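Rieske iron-sulfur protein soxF (Sulfolobus acidocaldarius, PDB 1JM1) carries a Rieske-type [2Fe-2S] cluster in its soluble domain and probably transfers electrons in the respiratory chain of this archaeon. Local coordinates at residues A[7-18]-A[154-165]. Numbering follows the deposited sequence.
Sequences LAGFPRYKVANI and DYDSSTGDIYAV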
loop_
_atom_site.group_PDB
_atom_site.type_symbol
_atom_site.label_atom_id
_atom_site.label_comp_id
_atom_site.label_asym_id
_atom_site.label_seq_id
_atom_site.Cartn_x
_atom_site.Cartn_y
_atom_site.Cartn_z
ATOM N N LEU A 7 -12.209 3.907 9.495
ATOM C CA LEU A 7 -11.852 5.163 10.113
ATOM C C LEU A 7 -12.378 6.325 9.309
ATOM O O LEU A 7 -12.287 6.373 8.097
ATOM C CB LEU A 7 -10.351 5.288 10.183
ATOM C CG LEU A 7 -9.561 4.246 10.977
ATOM C CD1 LEU A 7 -8.066 4.396 10.736
ATOM C CD2 LEU A 7 -10.040 4.348 12.450
ATOM N N ALA A 8 -12.945 7.298 10.056
ATOM C CA ALA A 8 -13.231 8.629 9.522
ATOM C C ALA A 8 -14.042 8.529 8.224
ATOM O O ALA A 8 -13.808 9.276 7.283
ATOM C CB ALA A 8 -12.019 9.454 9.363
ATOM N N GLY A 9 -15.048 7.669 8.187
ATOM C CA GLY A 9 -15.992 7.589 7.094
ATOM C C GLY A 9 -15.665 6.517 6.016
ATOM O O GLY A 9 -16.484 6.310 5.131
ATOM N N PHE A 10 -14.498 5.913 6.091
ATOM C CA PHE A 10 -14.121 4.842 5.207
ATOM C C PHE A 10 -14.847 3.568 5.555
ATOM O O PHE A 10 -15.244 3.375 6.719
ATOM C CB PHE A 10 -12.647 4.560 5.269
ATOM C CG PHE A 10 -11.763 5.445 4.412
ATOM C CD1 PHE A 10 -11.406 6.714 4.769
ATOM C CD2 PHE A 10 -11.262 4.947 3.215
ATOM C CE1 PHE A 10 -10.580 7.470 4.014
ATOM C CE2 PHE A 10 -10.388 5.731 2.454
ATOM C CZ PHE A 10 -10.047 6.987 2.854
ATOM N N PRO A 11 -14.981 2.638 4.614
ATOM C CA PRO A 11 -15.491 1.281 4.914
ATOM C C PRO A 11 -14.441 0.463 5.601
ATOM O O PRO A 11 -13.228 0.705 5.506
ATOM C CB PRO A 11 -15.801 0.736 3.538
ATOM C CG PRO A 11 -14.884 1.454 2.592
ATOM C CD PRO A 11 -14.626 2.784 3.184
ATOM N N ARG A 12 -14.891 -0.545 6.323
ATOM C CA ARG A 12 -14.067 -1.610 6.872
ATOM C C ARG A 12 -14.210 -2.788 5.911
ATOM O O ARG A 12 -15.264 -3.378 5.791
ATOM C CB ARG A 12 -14.552 -1.924 8.279
ATOM C CG ARG A 12 -13.822 -3.080 8.983
ATOM C CD ARG A 12 -14.348 -3.192 10.414
ATOM N NE ARG A 12 -13.725 -4.304 11.133
ATOM C CZ ARG A 12 -12.593 -4.182 11.792
ATOM N NH1 ARG A 12 -11.884 -3.052 11.872
ATOM N NH2 ARG A 12 -12.124 -5.277 12.412
ATOM N N TYR A 13 -13.134 -3.140 5.205
ATOM C CA TYR A 13 -13.106 -4.143 4.159
ATOM C C TYR A 13 -12.150 -5.247 4.512
ATOM O O TYR A 13 -10.982 -4.990 4.771
ATOM C CB TYR A 13 -12.658 -3.493 2.808
ATOM C CG TYR A 13 -12.289 -4.458 1.720
ATOM C CD1 TYR A 13 -13.352 -5.205 1.174
ATOM C CD2 TYR A 13 -10.988 -4.699 1.250
ATOM C CE1 TYR A 13 -13.063 -6.122 0.170
ATOM C CE2 TYR A 13 -10.711 -5.644 0.276
ATOM C CZ TYR A 13 -11.754 -6.325 -0.262
ATOM O OH TYR A 13 -11.456 -7.312 -1.236
ATOM N N LYS A 14 -12.581 -6.511 4.476
ATOM C CA LYS A 14 -11.698 -7.618 4.724
ATOM C C LYS A 14 -10.803 -7.886 3.533
ATOM O O LYS A 14 -11.282 -8.218 2.432
ATOM C CB LYS A 14 -12.552 -8.883 4.998
ATOM C CG LYS A 14 -11.653 -10.035 5.465
ATOM C CD LYS A 14 -12.456 -11.350 5.597
ATOM C CE LYS A 14 -13.672 -11.239 6.503
ATOM N NZ LYS A 14 -14.259 -12.580 6.754
ATOM N N VAL A 15 -9.527 -7.765 3.708
ATOM C CA VAL A 15 -8.542 -8.003 2.649
ATOM C C VAL A 15 -8.263 -9.488 2.505
ATOM O O VAL A 15 -8.310 -10.060 1.423
ATOM C CB VAL A 15 -7.237 -7.225 2.902
ATOM C CG1 VAL A 15 -6.215 -7.563 1.800
ATOM C CG2 VAL A 15 -7.476 -5.752 2.929
ATOM N N ALA A 16 -7.896 -10.128 3.627
ATOM C CA ALA A 16 -7.454 -11.511 3.645
ATOM C C ALA A 16 -7.332 -11.944 5.100
ATOM O O ALA A 16 -7.198 -11.107 5.982
ATOM C CB ALA A 16 -6.082 -11.690 2.994
ATOM N N ASN A 17 -7.315 -13.253 5.339
ATOM C CA ASN A 17 -6.916 -13.764 6.629
ATOM C C ASN A 17 -5.408 -13.854 6.688
ATOM O O ASN A 17 -4.754 -14.121 5.671
ATOM C CB ASN A 17 -7.572 -15.159 6.819
ATOM C CG ASN A 17 -7.389 -15.655 8.245
ATOM O OD1 ASN A 17 -6.382 -16.293 8.563
ATOM N ND2 ASN A 17 -8.360 -15.352 9.080
ATOM N N ILE A 18 -4.845 -13.695 7.885
ATOM C CA ILE A 18 -3.390 -13.866 8.047
ATOM C C ILE A 18 -2.902 -15.172 7.495
ATOM O O ILE A 18 -1.805 -15.238 6.961
ATOM C CB ILE A 18 -3.027 -13.716 9.559
ATOM C CG1 ILE A 18 -1.529 -13.731 9.796
ATOM C CG2 ILE A 18 -3.667 -14.776 10.438
ATOM C CD1 ILE A 18 -0.822 -12.509 9.185
ATOM N N ASP A 154 -6.244 -2.919 10.005
ATOM C CA ASP A 154 -6.649 -3.367 11.341
ATOM C C ASP A 154 -6.695 -4.899 11.299
ATOM O O ASP A 154 -7.439 -5.484 10.487
ATOM C CB ASP A 154 -7.977 -2.779 11.721
ATOM C CG ASP A 154 -8.438 -3.104 13.122
ATOM O OD1 ASP A 154 -7.599 -3.440 13.957
ATOM O OD2 ASP A 154 -9.631 -2.895 13.421
ATOM N N TYR A 155 -6.043 -5.568 12.204
ATOM C CA TYR A 155 -6.051 -7.009 12.338
ATOM C C TYR A 155 -6.992 -7.378 13.497
ATOM O O TYR A 155 -6.830 -6.903 14.611
ATOM C CB TYR A 155 -4.605 -7.491 12.601
ATOM C CG TYR A 155 -4.476 -8.934 12.970
ATOM C CD1 TYR A 155 -4.584 -9.971 12.016
ATOM C CD2 TYR A 155 -4.191 -9.307 14.255
ATOM C CE1 TYR A 155 -4.414 -11.299 12.380
ATOM C CE2 TYR A 155 -4.049 -10.625 14.613
ATOM C CZ TYR A 155 -4.209 -11.618 13.704
ATOM O OH TYR A 155 -4.125 -12.971 14.012
ATOM N N ASP A 156 -7.930 -8.239 13.199
ATOM C CA ASP A 156 -8.873 -8.756 14.189
ATOM C C ASP A 156 -8.199 -9.973 14.853
ATOM O O ASP A 156 -8.088 -11.036 14.239
ATOM C CB ASP A 156 -10.195 -9.138 13.535
ATOM C CG ASP A 156 -11.239 -9.581 14.516
ATOM O OD1 ASP A 156 -10.904 -10.025 15.614
ATOM O OD2 ASP A 156 -12.443 -9.490 14.209
ATOM N N SER A 157 -7.755 -9.802 16.069
ATOM C CA SER A 157 -7.017 -10.854 16.749
ATOM C C SER A 157 -7.929 -12.076 17.071
ATOM O O SER A 157 -7.393 -13.113 17.339
ATOM C CB SER A 157 -6.584 -10.333 18.127
ATOM O OG SER A 157 -7.635 -9.883 19.013
ATOM N N SER A 158 -9.227 -11.907 17.067
ATOM C CA SER A 158 -10.128 -13.047 17.343
ATOM C C SER A 158 -10.221 -14.010 16.170
ATOM O O SER A 158 -10.429 -15.206 16.344
ATOM C CB SER A 158 -11.528 -12.471 17.691
ATOM O OG SER A 158 -12.411 -11.941 16.681
ATOM N N THR A 159 -10.118 -13.454 14.947
ATOM C CA THR A 159 -10.414 -14.216 13.735
ATOM C C THR A 159 -9.223 -14.397 12.839
ATOM O O THR A 159 -9.251 -15.258 11.950
ATOM C CB THR A 159 -11.538 -13.574 12.917
ATOM O OG1 THR A 159 -11.025 -12.291 12.500
ATOM C CG2 THR A 159 -12.807 -13.387 13.749
ATOM N N GLY A 160 -8.192 -13.562 12.990
ATOM C CA GLY A 160 -7.064 -13.561 12.070
ATOM C C GLY A 160 -7.301 -12.718 10.819
ATOM O O GLY A 160 -6.400 -12.651 9.972
ATOM N N ASP A 161 -8.450 -12.090 10.656
ATOM C CA ASP A 161 -8.727 -11.326 9.454
ATOM C C ASP A 161 -8.078 -9.970 9.515
ATOM O O ASP A 161 -8.049 -9.269 10.532
ATOM C CB ASP A 161 -10.228 -11.218 9.277
ATOM C CG ASP A 161 -10.864 -12.548 8.825
ATOM O OD1 ASP A 161 -10.199 -13.369 8.206
ATOM O OD2 ASP A 161 -12.067 -12.687 9.150
ATOM N N ILE A 162 -7.535 -9.580 8.357
ATOM C CA ILE A 162 -6.913 -8.265 8.123
ATOM C C ILE A 162 -7.865 -7.388 7.347
ATOM O O ILE A 162 -8.303 -7.784 6.249
ATOM C CB ILE A 162 -5.593 -8.431 7.323
ATOM C CG1 ILE A 162 -4.598 -9.319 8.060
ATOM C CG2 ILE A 162 -4.998 -7.081 6.984
ATOM C CD1 ILE A 162 -3.505 -9.903 7.169
ATOM N N TYR A 163 -8.185 -6.238 7.902
ATOM C CA TYR A 163 -9.112 -5.292 7.303
ATOM C C TYR A 163 -8.365 -4.024 6.852
ATOM O O TYR A 163 -7.465 -3.543 7.557
ATOM C CB TYR A 163 -10.170 -4.860 8.326
ATOM C CG TYR A 163 -11.130 -5.979 8.679
ATOM C CD1 TYR A 163 -10.842 -6.903 9.660
ATOM C CD2 TYR A 163 -12.303 -6.159 7.962
ATOM C CE1 TYR A 163 -11.726 -7.907 9.937
ATOM C CE2 TYR A 163 -13.185 -7.178 8.232
ATOM C CZ TYR A 163 -12.893 -8.088 9.220
ATOM O OH TYR A 163 -13.782 -9.066 9.487
ATOM N N ALA A 164 -8.800 -3.467 5.731
ATOM C CA ALA A 164 -8.444 -2.119 5.336
ATOM C C ALA A 164 -9.510 -1.175 5.889
ATOM O O ALA A 164 -10.693 -1.442 5.753
ATOM C CB ALA A 164 -8.376 -2.019 3.809
ATOM N N VAL A 165 -9.055 -0.103 6.530
ATOM C CA VAL A 165 -9.962 0.810 7.263
ATOM C C VAL A 165 -9.778 2.271 6.940
ATOM O O VAL A 165 -10.566 3.095 7.419
ATOM C CB VAL A 165 -9.880 0.557 8.785
ATOM C CG1 VAL A 165 -10.314 -0.866 9.097
ATOM C CG2 VAL A 165 -8.496 0.873 9.344
HETATM O O HOH W 1 -13.716 -7.661 12.789
HETATM O O HOH W 2 -10.326 -5.656 14.872
#
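Strands 13-17 and 161-165 pair antiparallel: Y13 and A164 exchange two backbone hydrogen bonds, and farther along V15 N donates to I162 O while I162 N donates to A16 O. Because V15 and A16 both face I162, the register slips by one, which defines a classic beta bulge. On the face bearing K14 and Y163, the R12 guanidinium lies over the Y163 ring, with CZ 4.1 Å from the ring centroid and the two planes 21° apart, a stacked cation-pi pair. CG of R12 is anti to the backbone N (chi1 177°) and the chain runs extended to NE, which carries the guanidinium across the ring to D154 on the far strand. There NH1 donates to D154 OD2 at 2.7 Å with a nearly straight N-H...O angle of 174°, meeting the anti side of the carboxylate within the guanidinium plane. NH2 reaches D156 OD2 and D154 OD2 through one water each. Cutting R12 back to an alanine would probably leave the D154 carboxylate without its charged mate and bare one face of the Y163 ring. In one of its two conformers K14, bent at chi3, brings NZ to 3.2 Å from D161 OD2, a doubtful salt bridge whose hydrogen bond is weak. The other oxygen, D161 OD1, accepts from N17 ND2 at 2.8 Å, approached from above the carboxylate plane; ND2 also donates to T159 O at 3.0 Å. I18 N binds G160 O, while N17 OD1 caps Q19 N at the start of helix 18-28. On the opposite face, with Y13, A16 and I162, V15 CG2 meets A164 CB at 3.9 Å, and F35 touches both side chains. The arrangement is the hairpin of strands 151-155 and 161-167, its turn including an Asx turn at D156, extended by edge strand 13-17 into a three-stranded antiparallel sheet, away from the [2Fe-2S] site.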